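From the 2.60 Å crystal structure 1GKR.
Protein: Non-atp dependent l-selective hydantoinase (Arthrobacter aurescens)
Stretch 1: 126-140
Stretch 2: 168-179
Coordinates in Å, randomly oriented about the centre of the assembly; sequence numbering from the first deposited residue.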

ATOM      1  N   GLY A 126       9.444  35.049  -0.126  1.00 14.99           N
ATOM      2  CA  GLY A 126      10.035  34.091   0.780  1.00 12.27           C
ATOM      3  C   GLY A 126       9.136  33.841   1.973  1.00 12.25           C
ATOM      4  O   GLY A 126       8.419  34.729   2.437  1.00 12.19           O
ATOM      5  N   GLY A 127       9.165  32.612   2.462  1.00 11.75           N
ATOM      6  CA  GLY A 127       8.377  32.261   3.619  1.00 11.64           C
ATOM      7  C   GLY A 127       9.383  31.830   4.660  1.00 14.30           C
ATOM      8  O   GLY A 127       9.849  30.687   4.649  1.00 16.21           O
ATOM      9  N   VAL A 128       9.747  32.756   5.541  1.00 15.28           N
ATOM     10  CA  VAL A 128      10.716  32.475   6.601  1.00 14.68           C
ATOM     11  C   VAL A 128      10.087  32.681   7.975  1.00 13.91           C
ATOM     12  O   VAL A 128       8.987  33.233   8.093  1.00 12.10           O
ATOM     13  N   PRO A 129      10.770  32.243   9.037  1.00 15.54           N
ATOM     14  CA  PRO A 129      10.150  32.437  10.347  1.00 16.63           C
ATOM     15  C   PRO A 129       9.874  33.898  10.673  1.00 19.34           C
ATOM     16  O   PRO A 129      10.732  34.770  10.479  1.00 18.21           O
ATOM     17  N   GLY A 130       8.639  34.146  11.110  1.00 19.84           N
ATOM     18  CA  GLY A 130       8.217  35.472  11.496  1.00 17.64           C
ATOM     19  C   GLY A 130       7.706  36.432  10.448  1.00 20.54           C
ATOM     20  O   GLY A 130       7.362  37.559  10.801  1.00 23.95           O
ATOM     21  N   ASN A 131       7.632  36.041   9.178  1.00 20.35           N
ATOM     22  CA  ASN A 131       7.149  36.996   8.180  1.00 19.30           C
ATOM     23  C   ASN A 131       5.793  36.626   7.616  1.00 20.04           C
ATOM     24  O   ASN A 131       5.376  37.132   6.575  1.00 18.61           O
ATOM     25  N   LEU A 132       5.086  35.770   8.341  1.00 21.69           N
ATOM     26  CA  LEU A 132       3.779  35.289   7.910  1.00 23.97           C
ATOM     27  C   LEU A 132       2.853  36.323   7.252  1.00 25.63           C
ATOM     28  O   LEU A 132       2.301  36.080   6.181  1.00 27.57           O
ATOM     29  N   PRO A 133       2.672  37.491   7.876  1.00 27.56           N
ATOM     30  CA  PRO A 133       1.791  38.505   7.280  1.00 26.51           C
ATOM     31  C   PRO A 133       2.270  39.147   5.985  1.00 25.71           C
ATOM     32  O   PRO A 133       1.475  39.759   5.274  1.00 26.41           O
ATOM     33  N   GLU A 134       3.554  39.018   5.674  1.00 24.12           N
ATOM     34  CA  GLU A 134       4.075  39.600   4.439  1.00 24.92           C
ATOM     35  C   GLU A 134       3.641  38.782   3.222  1.00 25.35           C
ATOM     36  O   GLU A 134       3.561  39.302   2.103  1.00 26.13           O
ATOM     37  N   ILE A 135       3.371  37.499   3.443  1.00 23.57           N
ATOM     38  CA  ILE A 135       2.967  36.608   2.365  1.00 22.59           C
ATOM     39  C   ILE A 135       1.738  37.099   1.623  1.00 24.72           C
ATOM     40  O   ILE A 135       1.729  37.151   0.395  1.00 26.40           O
ATOM     41  N   ARG A 136       0.703  37.459   2.366  1.00 25.37           N
ATOM     42  CA  ARG A 136      -0.521  37.965   1.770  1.00 27.02           C
ATOM     43  C   ARG A 136      -0.196  39.198   0.927  1.00 25.92           C
ATOM     44  O   ARG A 136      -0.730  39.380  -0.167  1.00 23.23           O
ATOM     45  N   LYS A 137       0.697  40.038   1.449  1.00 26.17           N
ATOM     46  CA  LYS A 137       1.102  41.272   0.779  1.00 27.32           C
ATOM     47  C   LYS A 137       1.793  41.040  -0.559  1.00 28.08           C
ATOM     48  O   LYS A 137       1.481  41.703  -1.560  1.00 26.15           O
ATOM     49  N   MET A 138       2.756  40.118  -0.565  1.00 27.23           N
ATOM     50  CA  MET A 138       3.491  39.815  -1.786  1.00 26.27           C
ATOM     51  C   MET A 138       2.569  39.150  -2.807  1.00 26.46           C
ATOM     52  O   MET A 138       2.673  39.407  -4.014  1.00 24.35           O
ATOM     53  N   HIS A 139       1.661  38.308  -2.316  1.00 26.09           N
ATOM     54  CA  HIS A 139       0.698  37.640  -3.180  1.00 26.49           C
ATOM     55  C   HIS A 139      -0.070  38.704  -3.955  1.00 26.64           C
ATOM     56  O   HIS A 139      -0.175  38.634  -5.190  1.00 25.22           O
ATOM     57  N   ASP A 140      -0.598  39.686  -3.218  1.00 26.18           N
ATOM     58  CA  ASP A 140      -1.360  40.779  -3.816  1.00 26.45           C
ATOM     59  C   ASP A 140      -0.518  41.659  -4.733  1.00 25.41           C
ATOM     60  O   ASP A 140      -1.051  42.325  -5.619  1.00 26.32           O
ATOM     61  N   GLU A 168       2.005  26.757   9.338  1.00 15.78           N
ATOM     62  CA  GLU A 168       1.262  28.018   9.272  1.00 18.72           C
ATOM     63  C   GLU A 168       1.396  28.635   7.887  1.00 18.79           C
ATOM     64  O   GLU A 168       0.461  29.256   7.375  1.00 20.32           O
ATOM     65  N   ILE A 169       2.568  28.459   7.281  1.00 17.34           N
ATOM     66  CA  ILE A 169       2.812  28.989   5.952  1.00 13.17           C
ATOM     67  C   ILE A 169       1.922  28.245   4.968  1.00 11.88           C
ATOM     68  O   ILE A 169       1.326  28.860   4.094  1.00  8.80           O
ATOM     69  N   PHE A 170       1.820  26.924   5.126  1.00 12.27           N
ATOM     70  CA  PHE A 170       0.979  26.110   4.250  1.00 12.79           C
ATOM     71  C   PHE A 170      -0.456  26.612   4.308  1.00 16.89           C
ATOM     72  O   PHE A 170      -1.119  26.739   3.272  1.00 17.21           O
ATOM     73  N   GLN A 171      -0.944  26.904   5.511  1.00 16.70           N
ATOM     74  CA  GLN A 171      -2.306  27.409   5.633  1.00 16.00           C
ATOM     75  C   GLN A 171      -2.469  28.753   4.945  1.00 16.18           C
ATOM     76  O   GLN A 171      -3.463  28.962   4.251  1.00 19.77           O
ATOM     77  N   GLU A 172      -1.525  29.673   5.119  1.00 14.24           N
ATOM     78  CA  GLU A 172      -1.673  30.958   4.440  1.00 16.69           C
ATOM     79  C   GLU A 172      -1.697  30.750   2.931  1.00 16.89           C
ATOM     80  O   GLU A 172      -2.561  31.293   2.246  1.00 17.20           O
ATOM     81  N   ILE A 173      -0.752  29.962   2.419  1.00 16.06           N
ATOM     82  CA  ILE A 173      -0.665  29.685   0.989  1.00 15.97           C
ATOM     83  C   ILE A 173      -1.969  29.117   0.443  1.00 16.69           C
ATOM     84  O   ILE A 173      -2.406  29.486  -0.652  1.00 17.41           O
ATOM     85  N   ALA A 174      -2.590  28.219   1.199  1.00 15.09           N
ATOM     86  CA  ALA A 174      -3.839  27.617   0.762  1.00 15.85           C
ATOM     87  C   ALA A 174      -4.923  28.664   0.675  1.00 17.60           C
ATOM     88  O   ALA A 174      -5.704  28.680  -0.273  1.00 20.69           O
ATOM     89  N   ALA A 175      -4.964  29.543   1.668  1.00 18.75           N
ATOM     90  CA  ALA A 175      -5.967  30.594   1.718  1.00 20.99           C
ATOM     91  C   ALA A 175      -5.806  31.644   0.617  1.00 23.42           C
ATOM     92  O   ALA A 175      -6.775  32.284   0.232  1.00 26.00           O
ATOM     93  N   CYS A 176      -4.587  31.827   0.119  1.00 25.15           N
ATOM     94  CA  CYS A 176      -4.326  32.802  -0.942  1.00 24.80           C
ATOM     95  C   CYS A 176      -4.485  32.149  -2.293  1.00 23.12           C
ATOM     96  O   CYS A 176      -4.619  32.835  -3.304  1.00 23.63           O
ATOM     97  N   GLY A 177      -4.449  30.819  -2.300  1.00 22.53           N
ATOM     98  CA  GLY A 177      -4.560  30.074  -3.539  1.00 21.60           C
ATOM     99  C   GLY A 177      -3.268  30.206  -4.320  1.00 21.89           C
ATOM    100  O   GLY A 177      -3.265  30.222  -5.554  1.00 25.61           O
ATOM    101  N   SER A 178      -2.162  30.309  -3.593  1.00 19.22           N
ATOM    102  CA  SER A 178      -0.860  30.461  -4.206  1.00 18.57           C
ATOM    103  C   SER A 178      -0.195  29.099  -4.315  1.00 19.75           C
ATOM    104  O   SER A 178      -0.867  28.072  -4.288  1.00 22.67           O
ATOM    105  N   VAL A 179       1.127  29.097  -4.442  1.00 17.93           N
ATOM    106  CA  VAL A 179       1.903  27.866  -4.540  1.00 13.98           C
ATOM    107  C   VAL A 179       3.044  27.978  -3.543  1.00 12.98           C
ATOM    108  O   VAL A 179       3.588  29.059  -3.355  1.00 15.97           O
TER

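How does the loop before the first helix meet the second stretch? Gly127 lies against Ile169, its O 3.7 Å from Ile169 CD1; an ideal CB here would sit only 3.4 Å from that methyl, so the missing side chain leaves room for it. Val128 and Pro129 point away. Asn131 (chi1 p) braces the loop instead: its ND2 donates to Gly126 O at 2.9 Å, and its OD1 accepts from Val128 N at 3.0 Å.

What do Leu132 and Ile135 add? Leu132 leaves its backbone sideways, but its t, p rotamer brings the tip nearer. Its CD2 lies 3.9 Å from Glu168 CB, and its CD1 is 4.2 Å from Ile169 CG1 and 3.8 Å from Glu172 CG, so the aliphatic parts of both glutamates join the apolar packing. Ile135 (m, t) points toward the second helix, with CD1 4.1 Å from Ile169 CG2 and CG2 4.1 Å from Ile173 CD1. Both Ile169 (m, t) and Ile173 (m, m) start sideways and bring their ends closer.

Does Arg136 make a charged link across the contact? No salt bridge crosses here. The chain, with chi1 off-well at -126°, packs through CG, 3.7 Å from Glu172 OE1 and 4.0 Å from Cys176 SG, while NH1 forms a salt bridge within its own helix to Asp140 OD1 at 3.0 Å.

How does His139 close the far end? With chi1 t, it points toward Cys176 (m), whose CB sits over one ring face, 3.9 Å from the His139 ring centroid, in a CH-pi contact. His139 NE2 is 3.3 Å from Cys176 O, but the angle is too poor for a hydrogen bond. A water provides the polar link, 2.7 Å from both His139 ND1 and Ser178 OG, bridging two stretches that share no direct hydrogen bond.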

ATOM      1  CB  VAL A 128      11.935  33.375   6.456  1.00 15.41           C
ATOM      2  CG1 VAL A 128      12.718  32.980   5.202  1.00 11.79           C
ATOM      3  CG2 VAL A 128      11.483  34.826   6.366  1.00 11.02           C
ATOM      4  CB  PRO A 129      11.135  31.774  11.308  1.00 13.61           C
ATOM      5  CG  PRO A 129      12.428  31.856  10.615  1.00 16.32           C
ATOM      6  CD  PRO A 129      12.101  31.625   9.161  1.00 18.43           C
ATOM      7  CB  ASN A 131       8.179  37.157   7.048  1.00 19.69           C
ATOM      8  CG  ASN A 131       8.044  36.112   5.957  1.00 16.79           C
ATOM      9  OD1 ASN A 131       7.878  34.931   6.234  1.00 15.65           O
ATOM     10  ND2 ASN A 131       8.138  36.550   4.704  1.00 14.23           N
ATOM     11  CB  LEU A 132       3.073  34.619   9.088  1.00 21.02           C
ATOM     12  CG  LEU A 132       1.963  33.648   8.713  1.00 18.97           C
ATOM     13  CD1 LEU A 132       2.448  32.691   7.650  1.00 20.57           C
ATOM     14  CD2 LEU A 132       1.556  32.873   9.943  1.00 21.81           C
ATOM     15  CB  PRO A 133       1.626  39.521   8.404  1.00 26.05           C
ATOM     16  CG  PRO A 133       2.909  39.393   9.161  1.00 28.64           C
ATOM     17  CD  PRO A 133       3.118  37.904   9.217  1.00 26.87           C
ATOM     18  CB  GLU A 134       5.606  39.662   4.467  1.00 26.15           C
ATOM     19  CG  GLU A 134       6.178  40.660   5.439  1.00 27.66           C
ATOM     20  CD  GLU A 134       5.668  42.070   5.202  1.00 30.46           C
ATOM     21  OE1 GLU A 134       5.814  42.598   4.072  1.00 32.09           O
ATOM     22  OE2 GLU A 134       5.123  42.653   6.159  1.00 30.00           O
ATOM     23  CB  ILE A 135       2.717  35.194   2.897  1.00 20.12           C
ATOM     24  CG1 ILE A 135       4.069  34.549   3.217  1.00 17.66           C
ATOM     25  CG2 ILE A 135       1.933  34.372   1.872  1.00 17.10           C
ATOM     26  CD1 ILE A 135       3.979  33.266   3.966  1.00 16.58           C
ATOM     27  CB  ARG A 136      -1.487  38.343   2.882  1.00 34.50           C
ATOM     28  CG  ARG A 136      -2.835  37.703   2.786  1.00 42.76           C
ATOM     29  CD  ARG A 136      -3.617  38.290   1.647  1.00 50.73           C
ATOM     30  NE  ARG A 136      -4.855  37.547   1.456  1.00 61.54           N
ATOM     31  CZ  ARG A 136      -5.657  37.680   0.406  1.00 65.27           C
ATOM     32  NH1 ARG A 136      -5.357  38.541  -0.566  1.00 64.05           N
ATOM     33  NH2 ARG A 136      -6.753  36.933   0.323  1.00 68.60           N
ATOM     34  CB  LYS A 137       2.051  42.079   1.667  1.00 30.55           C
ATOM     35  CG  LYS A 137       1.493  42.540   3.010  1.00 32.86           C
ATOM     36  CD  LYS A 137       2.506  43.460   3.688  1.00 35.53           C
ATOM     37  CE  LYS A 137       2.106  43.820   5.111  1.00 37.07           C
ATOM     38  NZ  LYS A 137       3.053  44.813   5.707  1.00 39.24           N
ATOM     39  CB  MET A 138       4.712  38.938  -1.471  1.00 21.62           C
ATOM     40  CG  MET A 138       5.780  39.689  -0.720  1.00 16.59           C
ATOM     41  SD  MET A 138       7.310  38.799  -0.423  1.00 17.80           S
ATOM     42  CE  MET A 138       6.959  37.999   1.140  1.00 10.84           C
ATOM     43  CB  HIS A 139      -0.294  36.821  -2.354  1.00 26.05           C
ATOM     44  CG  HIS A 139      -1.393  36.214  -3.170  1.00 27.29           C
ATOM     45  ND1 HIS A 139      -1.173  35.209  -4.085  1.00 27.73           N
ATOM     46  CD2 HIS A 139      -2.715  36.502  -3.241  1.00 27.51           C
ATOM     47  CE1 HIS A 139      -2.310  34.904  -4.684  1.00 28.18           C
ATOM     48  NE2 HIS A 139      -3.261  35.675  -4.191  1.00 25.75           N
ATOM     49  CB  ASP A 140      -2.015  41.641  -2.734  1.00 28.02           C
ATOM     50  CG  ASP A 140      -3.140  40.914  -1.997  1.00 31.89           C
ATOM     51  OD1 ASP A 140      -3.876  40.123  -2.631  1.00 31.69           O
ATOM     52  OD2 ASP A 140      -3.302  41.151  -0.777  1.00 34.61           O
ATOM     53  CB  GLU A 168       1.761  29.003  10.328  1.00 20.06           C
ATOM     54  CG  GLU A 168       1.514  28.535  11.743  1.00 26.53           C
ATOM     55  CD  GLU A 168       1.803  29.606  12.773  1.00 31.41           C
ATOM     56  OE1 GLU A 168       2.907  30.212  12.727  1.00 30.52           O
ATOM     57  OE2 GLU A 168       0.918  29.828  13.634  1.00 33.52           O
ATOM     58  CB  ILE A 169       4.288  28.835   5.567  1.00 14.18           C
ATOM     59  CG1 ILE A 169       5.132  29.735   6.465  1.00 12.44           C
ATOM     60  CG2 ILE A 169       4.496  29.164   4.088  1.00 11.12           C
ATOM     61  CD1 ILE A 169       6.634  29.628   6.218  1.00 16.17           C
ATOM     62  CB  PHE A 170       1.008  24.647   4.673  1.00 15.37           C
ATOM     63  CG  PHE A 170       2.169  23.860   4.111  1.00 14.43           C
ATOM     64  CD1 PHE A 170       3.268  24.498   3.550  1.00 16.22           C
ATOM     65  CD2 PHE A 170       2.173  22.473   4.187  1.00 11.62           C
ATOM     66  CE1 PHE A 170       4.355  23.760   3.076  1.00 14.79           C
ATOM     67  CE2 PHE A 170       3.249  21.733   3.716  1.00 12.43           C
ATOM     68  CZ  PHE A 170       4.343  22.381   3.159  1.00 13.86           C
ATOM     69  CB  GLN A 171      -2.711  27.536   7.087  1.00 16.33           C
ATOM     70  CG  GLN A 171      -2.685  26.234   7.824  1.00 23.30           C
ATOM     71  CD  GLN A 171      -3.086  26.395   9.269  1.00 29.61           C
ATOM     72  OE1 GLN A 171      -2.607  27.297   9.971  1.00 33.26           O
ATOM     73  NE2 GLN A 171      -3.965  25.515   9.734  1.00 34.12           N
ATOM     74  CB  GLU A 172      -0.543  31.926   4.792  1.00 19.79           C
ATOM     75  CG  GLU A 172      -0.886  32.942   5.879  1.00 30.33           C
ATOM     76  CD  GLU A 172      -2.090  33.818   5.540  1.00 33.83           C
ATOM     77  OE1 GLU A 172      -2.085  34.483   4.481  1.00 35.68           O
ATOM     78  OE2 GLU A 172      -3.043  33.845   6.347  1.00 37.47           O
ATOM     79  CB  ILE A 173       0.465  28.683   0.667  1.00 15.94           C
ATOM     80  CG1 ILE A 173       1.821  29.291   1.018  1.00 16.41           C
ATOM     81  CG2 ILE A 173       0.431  28.325  -0.800  1.00 11.08           C
ATOM     82  CD1 ILE A 173       2.114  30.589   0.285  1.00 17.51           C
ATOM     83  CB  ALA A 174      -4.259  26.529   1.712  1.00 14.74           C
ATOM     84  CB  ALA A 175      -5.935  31.259   3.074  1.00 19.61           C
ATOM     85  CB  CYS A 176      -2.897  33.349  -0.853  1.00 24.90           C
ATOM     86  SG  CYS A 176      -2.573  34.370   0.584  1.00 32.21           S
ATOM     87  CB  SER A 178      -0.007  31.403  -3.357  1.00 18.02           C
ATOM     88  OG  SER A 178       1.257  31.641  -3.956  1.00 20.56           O
ATOM     89  CB  VAL A 179       2.535  27.711  -5.947  1.00 12.70           C
ATOM     90  CG1 VAL A 179       3.305  26.402  -6.044  1.00  7.94           C
ATOM     91  CG2 VAL A 179       1.470  27.787  -6.993  1.00 13.11           C
TER
HETATM   92  O   HOH W   1       0.724  33.898  -5.430  1.00 19.80           O